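Local structure of NTP_transf_2 domain-containing protein (Capnocytophaga granulosa, 6WT9) at residues 66-75 / 156-165; 75-86 / 98-106. The protein synthesises the second messenger 3',3'-c-di-GMP from two GTP molecules, signalling phage infection to effectors of a bacterial CBASS antiviral system. All coordinates share one frame; numbering follows the deposited sequence.

Contact 1 (66-75 / 156-165)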
# COMPACT_ATOMS: atom_id res chain seq x y z
N LYS A 66 -3.00 -6.52 -18.83
CA LYS A 66 -2.51 -7.48 -19.81
C LYS A 66 -2.47 -8.89 -19.23
O LYS A 66 -2.75 -9.86 -19.94
CB LYS A 66 -1.13 -7.07 -20.31
CG LYS A 66 -1.14 -5.81 -21.18
CD LYS A 66 0.28 -5.44 -21.60
CE LYS A 66 0.30 -4.18 -22.46
NZ LYS A 66 -0.44 -4.38 -23.73
N VAL A 67 -2.11 -9.02 -17.95
CA VAL A 67 -2.17 -10.32 -17.30
C VAL A 67 -3.60 -10.85 -17.29
O VAL A 67 -3.84 -12.04 -17.54
CB VAL A 67 -1.59 -10.23 -15.87
CG1 VAL A 67 -1.74 -11.56 -15.15
CG2 VAL A 67 -0.14 -9.81 -15.91
N LYS A 68 -4.56 -9.97 -17.03
CA LYS A 68 -5.97 -10.37 -17.03
C LYS A 68 -6.39 -10.92 -18.39
O LYS A 68 -7.08 -11.94 -18.47
CB LYS A 68 -6.84 -9.18 -16.63
CG LYS A 68 -8.33 -9.44 -16.65
CD LYS A 68 -9.10 -8.21 -16.19
CE LYS A 68 -10.60 -8.39 -16.33
NZ LYS A 68 -11.35 -7.19 -15.89
N LEU A 69 -5.98 -10.25 -19.48
CA LEU A 69 -6.39 -10.70 -20.81
C LEU A 69 -5.78 -12.05 -21.15
O LEU A 69 -6.42 -12.87 -21.83
CB LEU A 69 -6.00 -9.66 -21.86
CG LEU A 69 -6.70 -8.30 -21.79
CD1 LEU A 69 -6.31 -7.44 -22.98
CD2 LEU A 69 -8.21 -8.46 -21.70
N HIS A 70 -4.55 -12.31 -20.71
CA HIS A 70 -3.94 -13.61 -20.95
C HIS A 70 -4.66 -14.71 -20.18
O HIS A 70 -4.85 -15.82 -20.70
CB HIS A 70 -2.46 -13.58 -20.59
CG HIS A 70 -1.60 -12.87 -21.60
ND1 HIS A 70 -1.42 -13.34 -22.88
CD2 HIS A 70 -0.88 -11.73 -21.51
CE1 HIS A 70 -0.63 -12.52 -23.54
NE2 HIS A 70 -0.29 -11.53 -22.73
N LEU A 71 -5.05 -14.43 -18.94
CA LEU A 71 -5.77 -15.43 -18.15
C LEU A 71 -7.19 -15.65 -18.68
O LEU A 71 -7.73 -16.75 -18.54
CB LEU A 71 -5.81 -15.01 -16.68
CG LEU A 71 -4.45 -15.00 -15.98
CD1 LEU A 71 -4.60 -14.61 -14.52
CD2 LEU A 71 -3.79 -16.37 -16.10
N GLN A 72 -7.79 -14.63 -19.29
CA GLN A 72 -9.10 -14.79 -19.92
C GLN A 72 -9.05 -15.67 -21.16
O GLN A 72 -10.10 -15.92 -21.75
CB GLN A 72 -9.68 -13.42 -20.27
CG GLN A 72 -10.17 -12.64 -19.07
CD GLN A 72 -10.65 -11.24 -19.43
OE1 GLN A 72 -10.27 -10.70 -20.46
NE2 GLN A 72 -11.48 -10.66 -18.57
N ASP A 73 -7.87 -16.14 -21.55
CA ASP A 73 -7.73 -17.10 -22.64
C ASP A 73 -7.72 -18.55 -22.15
O ASP A 73 -7.62 -19.45 -22.99
CB ASP A 73 -6.45 -16.82 -23.43
CG ASP A 73 -6.51 -15.52 -24.21
OD1 ASP A 73 -7.58 -14.89 -24.23
OD2 ASP A 73 -5.48 -15.14 -24.80
N ILE A 74 -7.82 -18.79 -20.85
CA ILE A 74 -7.67 -20.16 -20.35
C ILE A 74 -8.54 -20.42 -19.12
O ILE A 74 -8.88 -21.57 -18.83
CB ILE A 74 -6.19 -20.46 -20.05
CG1 ILE A 74 -5.98 -21.97 -19.84
CG2 ILE A 74 -5.70 -19.67 -18.86
CD1 ILE A 74 -4.53 -22.35 -19.62
N LEU A 75 -8.92 -19.37 -18.39
CA LEU A 75 -9.65 -19.54 -17.14
C LEU A 75 -11.16 -19.38 -17.35
O LEU A 75 -11.60 -18.53 -18.13
CB LEU A 75 -9.18 -18.54 -16.08
CG LEU A 75 -7.75 -18.69 -15.55
CD1 LEU A 75 -7.50 -17.71 -14.40
CD2 LEU A 75 -7.48 -20.12 -15.11
N LEU A 156 -3.73 -23.82 -14.12
CA LEU A 156 -3.96 -23.24 -15.44
C LEU A 156 -3.31 -21.87 -15.56
O LEU A 156 -2.79 -21.52 -16.62
CB LEU A 156 -5.45 -23.15 -15.73
CG LEU A 156 -6.19 -24.47 -16.01
CD1 LEU A 156 -7.68 -24.23 -16.16
CD2 LEU A 156 -5.62 -25.15 -17.24
N SER A 157 -3.32 -21.09 -14.48
CA SER A 157 -2.64 -19.80 -14.49
C SER A 157 -1.13 -19.99 -14.64
O SER A 157 -0.47 -19.20 -15.32
CB SER A 157 -2.96 -19.01 -13.22
OG SER A 157 -4.36 -18.80 -13.10
N GLU A 158 -0.58 -21.03 -14.02
CA GLU A 158 0.85 -21.32 -14.17
C GLU A 158 1.20 -21.60 -15.62
O GLU A 158 2.19 -21.08 -16.14
CB GLU A 158 1.25 -22.50 -13.29
CG GLU A 158 1.27 -22.21 -11.81
CD GLU A 158 1.65 -23.43 -10.99
OE1 GLU A 158 1.93 -24.49 -11.59
OE2 GLU A 158 1.66 -23.33 -9.74
N GLN A 159 0.40 -22.44 -16.28
CA GLN A 159 0.72 -22.84 -17.65
C GLN A 159 0.67 -21.65 -18.60
O GLN A 159 1.60 -21.42 -19.38
CB GLN A 159 -0.26 -23.93 -18.11
CG GLN A 159 -0.03 -24.41 -19.53
CD GLN A 159 -0.97 -25.53 -19.92
OE1 GLN A 159 -1.74 -26.03 -19.09
NE2 GLN A 159 -0.91 -25.94 -21.18
N LYS A 160 -0.41 -20.86 -18.54
CA LYS A 160 -0.55 -19.72 -19.44
C LYS A 160 0.51 -18.66 -19.17
O LYS A 160 1.17 -18.19 -20.10
CB LYS A 160 -1.96 -19.13 -19.30
CG LYS A 160 -2.09 -17.70 -19.80
CD LYS A 160 -1.91 -17.60 -21.30
CE LYS A 160 -3.01 -18.34 -22.05
NZ LYS A 160 -2.87 -18.16 -23.52
N LEU A 161 0.68 -18.28 -17.90
CA LEU A 161 1.61 -17.20 -17.59
C LEU A 161 3.05 -17.59 -17.88
O LEU A 161 3.83 -16.79 -18.40
CB LEU A 161 1.45 -16.77 -16.13
CG LEU A 161 0.09 -16.14 -15.80
CD1 LEU A 161 -0.01 -15.80 -14.32
CD2 LEU A 161 -0.16 -14.92 -16.67
N SER A 162 3.43 -18.83 -17.55
CA SER A 162 4.77 -19.30 -17.89
C SER A 162 4.99 -19.37 -19.40
O SER A 162 6.13 -19.31 -19.86
CB SER A 162 5.03 -20.68 -17.28
OG SER A 162 4.86 -20.65 -15.87
N SER A 163 3.91 -19.48 -20.17
CA SER A 163 4.00 -19.52 -21.62
C SER A 163 4.01 -18.13 -22.26
O SER A 163 4.45 -18.00 -23.41
CB SER A 163 2.83 -20.32 -22.19
OG SER A 163 2.60 -20.00 -23.55
N VAL A 164 3.55 -17.11 -21.55
CA VAL A 164 3.49 -15.75 -22.08
C VAL A 164 4.70 -14.93 -21.66
O VAL A 164 5.27 -14.19 -22.46
CB VAL A 164 2.17 -15.07 -21.65
CG1 VAL A 164 2.23 -13.58 -21.93
CG2 VAL A 164 1.00 -15.70 -22.38
N TYR A 165 5.11 -15.04 -20.40
CA TYR A 165 6.17 -14.22 -19.84
C TYR A 165 7.40 -15.08 -19.56
O TYR A 165 7.30 -16.10 -18.88
CB TYR A 165 5.70 -13.53 -18.56
CG TYR A 165 4.50 -12.63 -18.76
CD1 TYR A 165 4.63 -11.39 -19.36
CD2 TYR A 165 3.24 -13.03 -18.34
CE1 TYR A 165 3.54 -10.56 -19.54
CE2 TYR A 165 2.14 -12.21 -18.52
CZ TYR A 165 2.30 -10.98 -19.12
OH TYR A 165 1.21 -10.16 -19.31
O HOH W 1 -4.80 -19.63 -24.45
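K160 reaches across to the end of helix 54-71 and curls over the backbone carbonyl of H70. Bends at chi2 and chi3 (67° and 64°) fold its chain so that CG, CD and CE all lie against H70 O, with CE at 3.4 Å. NZ is thereby brought to a water 2.6 Å away, which donates in turn to D73 O. The D73 carboxylate stays beyond salt-bridge range, its OD2 4.2 Å from K160 NZ. I74 runs past K160 in the opposite direction: its CG2 meets K160 CB, while CD1 lies 3.6 Å from L156 O and also touches L156 CD2. The two helices, 54-71 and 147-164, pack on one face of the nucleotidyltransferase sheet, their short segments 10.0 Å apart at the axes and inclined at 119°. Their inner side is apolar: L71 CD2 rests on L161 CG, V67 CG1 on L161 CD2, and V67 continues onto I178, V187 and I189 of the sheet. S157 OG, bonded to N153 O in its own helix, is flanked by L75 CD1 at 3.6 Å. At the other end V164 CG1 sits over a face of the H70 imidazole, 3.5 Å from its centroid, and also over the centre of the Y165 ring. The imidazole also meets the phenol, H70 CD2 lying 3.4 Å from Y165 OH.

Contact 2 (75-86 / 98-106); sequences LLDVEYQYQGSV and IDLLVISDK
Q83 places CG between its backbone N and carbonyl carbon (chi1 71°) and then runs extended, laying its chain against D99 and L101; L100, with chi2 at 66°, swings CD1 over a face of the Y82 ring. These pairs belong to the antiparallel strands 78-83 and 98-104 of the nucleotidyltransferase core, whose connection begins with G84-S85, consistent with the Gly-Ser signature of this fold. Paired backbone bonds join E79 with I103, Q81 with L101 and Q83 with D99; E79 N reaches I103 O and L101 N reaches Q81 O, each at 2.7 Å. Strand 98-104 is bonded on its other edge to strand 185-194. On the face bearing the tyrosines, L100 CD1 is 4.1 Å from the Y82 ring centroid and touches Y80 CB as well. I98 CD1 comes to 3.5 Å from Y82 CD2, and Y80 lies alongside V102, pointing the same way. V102 CG1 packs on V78 CB. On the opposite face Q83 CG meets D99 CB at 3.5 Å, and the Q83 amide lies beside both methyls of L101; helix 228-241 covers this side through F229, which touches Q81, L101 and I103. D99 adjoins D188, an arrangement resembling the metal-binding carboxylates of related enzymes. S104 OG bonds to D149 of helix 147-164. Beyond the last strand pair, a long salt bridge links D77 OD1 to K106 NZ, and D105 N donates 3.1 Å to D77 O from 46° above the carbonyl plane.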
# COMPACT_ATOMS: atom_id res chain seq x y z
N LEU A 75 -8.92 -19.37 -18.39
CA LEU A 75 -9.65 -19.54 -17.14
C LEU A 75 -11.16 -19.38 -17.35
O LEU A 75 -11.60 -18.53 -18.13
CB LEU A 75 -9.18 -18.54 -16.08
CG LEU A 75 -7.75 -18.69 -15.55
CD1 LEU A 75 -7.50 -17.71 -14.40
CD2 LEU A 75 -7.48 -20.12 -15.11
N LEU A 76 -11.93 -20.19 -16.64
CA LEU A 76 -13.39 -20.14 -16.67
C LEU A 76 -13.94 -19.97 -15.26
O LEU A 76 -13.32 -20.38 -14.28
CB LEU A 76 -13.97 -21.42 -17.29
CG LEU A 76 -13.64 -21.73 -18.75
CD1 LEU A 76 -14.30 -23.03 -19.17
CD2 LEU A 76 -14.09 -20.59 -19.64
N ASP A 77 -15.12 -19.34 -15.19
CA ASP A 77 -15.87 -19.18 -13.94
C ASP A 77 -15.07 -18.40 -12.89
O ASP A 77 -15.01 -18.77 -11.72
CB ASP A 77 -16.30 -20.55 -13.38
CG ASP A 77 -16.97 -21.42 -14.43
OD1 ASP A 77 -17.82 -20.90 -15.18
OD2 ASP A 77 -16.64 -22.62 -14.49
N VAL A 78 -14.45 -17.30 -13.33
CA VAL A 78 -13.66 -16.46 -12.45
C VAL A 78 -13.98 -15.00 -12.71
O VAL A 78 -14.47 -14.62 -13.78
CB VAL A 78 -12.14 -16.69 -12.61
CG1 VAL A 78 -11.77 -18.12 -12.23
CG2 VAL A 78 -11.70 -16.38 -14.04
N GLU A 79 -13.70 -14.16 -11.71
CA GLU A 79 -13.78 -12.72 -11.85
C GLU A 79 -12.47 -12.11 -11.37
O GLU A 79 -11.82 -12.64 -10.45
CB GLU A 79 -14.97 -12.13 -11.09
CG GLU A 79 -14.84 -12.17 -9.58
CD GLU A 79 -16.06 -11.57 -8.89
OE1 GLU A 79 -17.12 -12.22 -8.90
OE2 GLU A 79 -15.95 -10.45 -8.37
N TYR A 80 -12.07 -11.01 -11.99
CA TYR A 80 -10.77 -10.41 -11.78
C TYR A 80 -10.92 -9.10 -11.01
O TYR A 80 -11.68 -8.22 -11.43
CB TYR A 80 -10.05 -10.16 -13.11
CG TYR A 80 -9.88 -11.42 -13.93
CD1 TYR A 80 -8.76 -12.23 -13.76
CD2 TYR A 80 -10.82 -11.79 -14.88
CE1 TYR A 80 -8.60 -13.38 -14.51
CE2 TYR A 80 -10.66 -12.93 -15.64
CZ TYR A 80 -9.54 -13.72 -15.45
OH TYR A 80 -9.38 -14.87 -16.19
N GLN A 81 -10.20 -8.98 -9.90
CA GLN A 81 -10.14 -7.76 -9.12
C GLN A 81 -8.68 -7.44 -8.81
O GLN A 81 -7.78 -8.26 -9.01
CB GLN A 81 -10.95 -7.86 -7.82
CG GLN A 81 -12.43 -8.14 -8.02
CD GLN A 81 -13.12 -7.10 -8.87
OE1 GLN A 81 -12.72 -5.94 -8.90
NE2 GLN A 81 -14.16 -7.52 -9.59
N TYR A 82 -8.45 -6.23 -8.31
CA TYR A 82 -7.11 -5.78 -7.97
C TYR A 82 -7.03 -5.40 -6.50
O TYR A 82 -7.99 -4.90 -5.91
CB TYR A 82 -6.70 -4.58 -8.84
CG TYR A 82 -6.56 -4.92 -10.31
CD1 TYR A 82 -7.60 -4.71 -11.20
CD2 TYR A 82 -5.37 -5.46 -10.80
CE1 TYR A 82 -7.48 -5.02 -12.54
CE2 TYR A 82 -5.24 -5.77 -12.14
CZ TYR A 82 -6.29 -5.55 -13.00
OH TYR A 82 -6.16 -5.86 -14.34
N GLN A 83 -5.86 -5.64 -5.92
CA GLN A 83 -5.53 -5.17 -4.59
C GLN A 83 -4.10 -4.64 -4.60
O GLN A 83 -3.34 -4.90 -5.54
CB GLN A 83 -5.68 -6.28 -3.53
CG GLN A 83 -4.61 -7.35 -3.61
CD GLN A 83 -4.74 -8.40 -2.52
OE1 GLN A 83 -5.60 -8.31 -1.65
NE2 GLN A 83 -3.87 -9.40 -2.56
N GLY A 84 -3.75 -3.90 -3.57
CA GLY A 84 -2.43 -3.31 -3.45
C GLY A 84 -2.51 -1.82 -3.22
O GLY A 84 -3.56 -1.19 -3.33
N SER A 85 -1.34 -1.26 -2.88
CA SER A 85 -1.25 0.18 -2.61
C SER A 85 -1.67 1.01 -3.82
O SER A 85 -2.14 2.14 -3.66
CB SER A 85 0.18 0.53 -2.20
OG SER A 85 0.57 -0.19 -1.04
N VAL A 86 -1.51 0.47 -5.03
CA VAL A 86 -1.89 1.20 -6.24
C VAL A 86 -3.38 1.52 -6.22
O VAL A 86 -3.80 2.61 -6.62
CB VAL A 86 -1.49 0.39 -7.49
CG1 VAL A 86 -2.20 0.93 -8.73
CG2 VAL A 86 0.02 0.44 -7.68
N ILE A 98 1.53 -4.55 -8.80
CA ILE A 98 0.09 -4.65 -8.55
C ILE A 98 -0.26 -6.12 -8.38
O ILE A 98 0.39 -7.00 -8.95
CB ILE A 98 -0.73 -3.99 -9.69
CG1 ILE A 98 -2.20 -3.84 -9.29
CG2 ILE A 98 -0.59 -4.79 -10.98
CD1 ILE A 98 -2.98 -2.95 -10.22
N ASP A 99 -1.29 -6.38 -7.58
CA ASP A 99 -1.76 -7.73 -7.34
C ASP A 99 -3.08 -7.94 -8.06
O ASP A 99 -4.00 -7.13 -7.94
CB ASP A 99 -1.93 -8.00 -5.84
CG ASP A 99 -0.60 -8.21 -5.13
OD1 ASP A 99 0.45 -7.89 -5.72
OD2 ASP A 99 -0.61 -8.70 -3.98
N LEU A 100 -3.16 -9.03 -8.82
CA LEU A 100 -4.35 -9.41 -9.56
C LEU A 100 -5.01 -10.58 -8.85
O LEU A 100 -4.41 -11.66 -8.76
CB LEU A 100 -4.01 -9.77 -11.01
CG LEU A 100 -5.16 -10.35 -11.82
CD1 LEU A 100 -6.24 -9.30 -12.04
CD2 LEU A 100 -4.66 -10.89 -13.15
N LEU A 101 -6.22 -10.37 -8.35
CA LEU A 101 -6.98 -11.41 -7.67
C LEU A 101 -7.84 -12.17 -8.67
O LEU A 101 -8.57 -11.55 -9.46
CB LEU A 101 -7.84 -10.82 -6.56
CG LEU A 101 -7.10 -10.36 -5.30
CD1 LEU A 101 -8.04 -9.61 -4.37
CD2 LEU A 101 -6.49 -11.55 -4.59
N VAL A 102 -7.77 -13.49 -8.63
CA VAL A 102 -8.57 -14.37 -9.48
C VAL A 102 -9.55 -15.08 -8.56
O VAL A 102 -9.19 -16.03 -7.86
CB VAL A 102 -7.71 -15.36 -10.27
CG1 VAL A 102 -8.57 -16.18 -11.21
CG2 VAL A 102 -6.61 -14.62 -11.04
N ILE A 103 -10.80 -14.63 -8.56
CA ILE A 103 -11.80 -15.07 -7.60
C ILE A 103 -12.84 -15.92 -8.32
O ILE A 103 -13.42 -15.49 -9.32
CB ILE A 103 -12.46 -13.87 -6.90
CG1 ILE A 103 -11.41 -12.81 -6.57
CG2 ILE A 103 -13.17 -14.32 -5.63
CD1 ILE A 103 -11.97 -11.56 -5.92
N SER A 104 -13.08 -17.12 -7.80
CA SER A 104 -14.05 -18.03 -8.40
C SER A 104 -15.48 -17.56 -8.13
O SER A 104 -15.81 -17.11 -7.03
CB SER A 104 -13.86 -19.45 -7.86
OG SER A 104 -12.65 -20.02 -8.33
N ASP A 105 -16.33 -17.70 -9.15
CA ASP A 105 -17.73 -17.32 -9.05
C ASP A 105 -18.57 -18.32 -8.27
O ASP A 105 -19.79 -18.16 -8.19
CB ASP A 105 -18.33 -17.15 -10.45
CG ASP A 105 -17.50 -16.23 -11.32
OD1 ASP A 105 -16.50 -15.69 -10.83
OD2 ASP A 105 -17.86 -16.05 -12.51
N LYS A 106 -17.95 -19.35 -7.69
CA LYS A 106 -18.68 -20.39 -6.98
C LYS A 106 -18.11 -20.60 -5.58
O LYS A 106 -16.97 -21.03 -5.42
CB LYS A 106 -18.64 -21.70 -7.77
CG LYS A 106 -19.38 -21.64 -9.09
CD LYS A 106 -18.96 -22.77 -10.02
CE LYS A 106 -19.86 -22.85 -11.23
NZ LYS A 106 -20.01 -21.53 -11.91

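In the fold
Contact 2 is nested within the loop closed by contact 1, and their centres lie about 13 Å apart. Helix 54-71 leads into strand 78-83 and strand 98-104 precedes helix 147-164, with residues 107-145 unmodelled between them; L75 belongs to both contacts. The helix pair of contact 1 packs on the tyrosine-bearing face of the strand pair: V67 CG1 touches L100 CD2 at 3.6 Å, and Y80 OH lies 3.4 Å from L71 C. L100 thus serves both layers, one methyl toward each. G84-S85 and D99, probably part of the active site by family resemblance, lie in contact 2, toward the strand ends remote from D77 and K106.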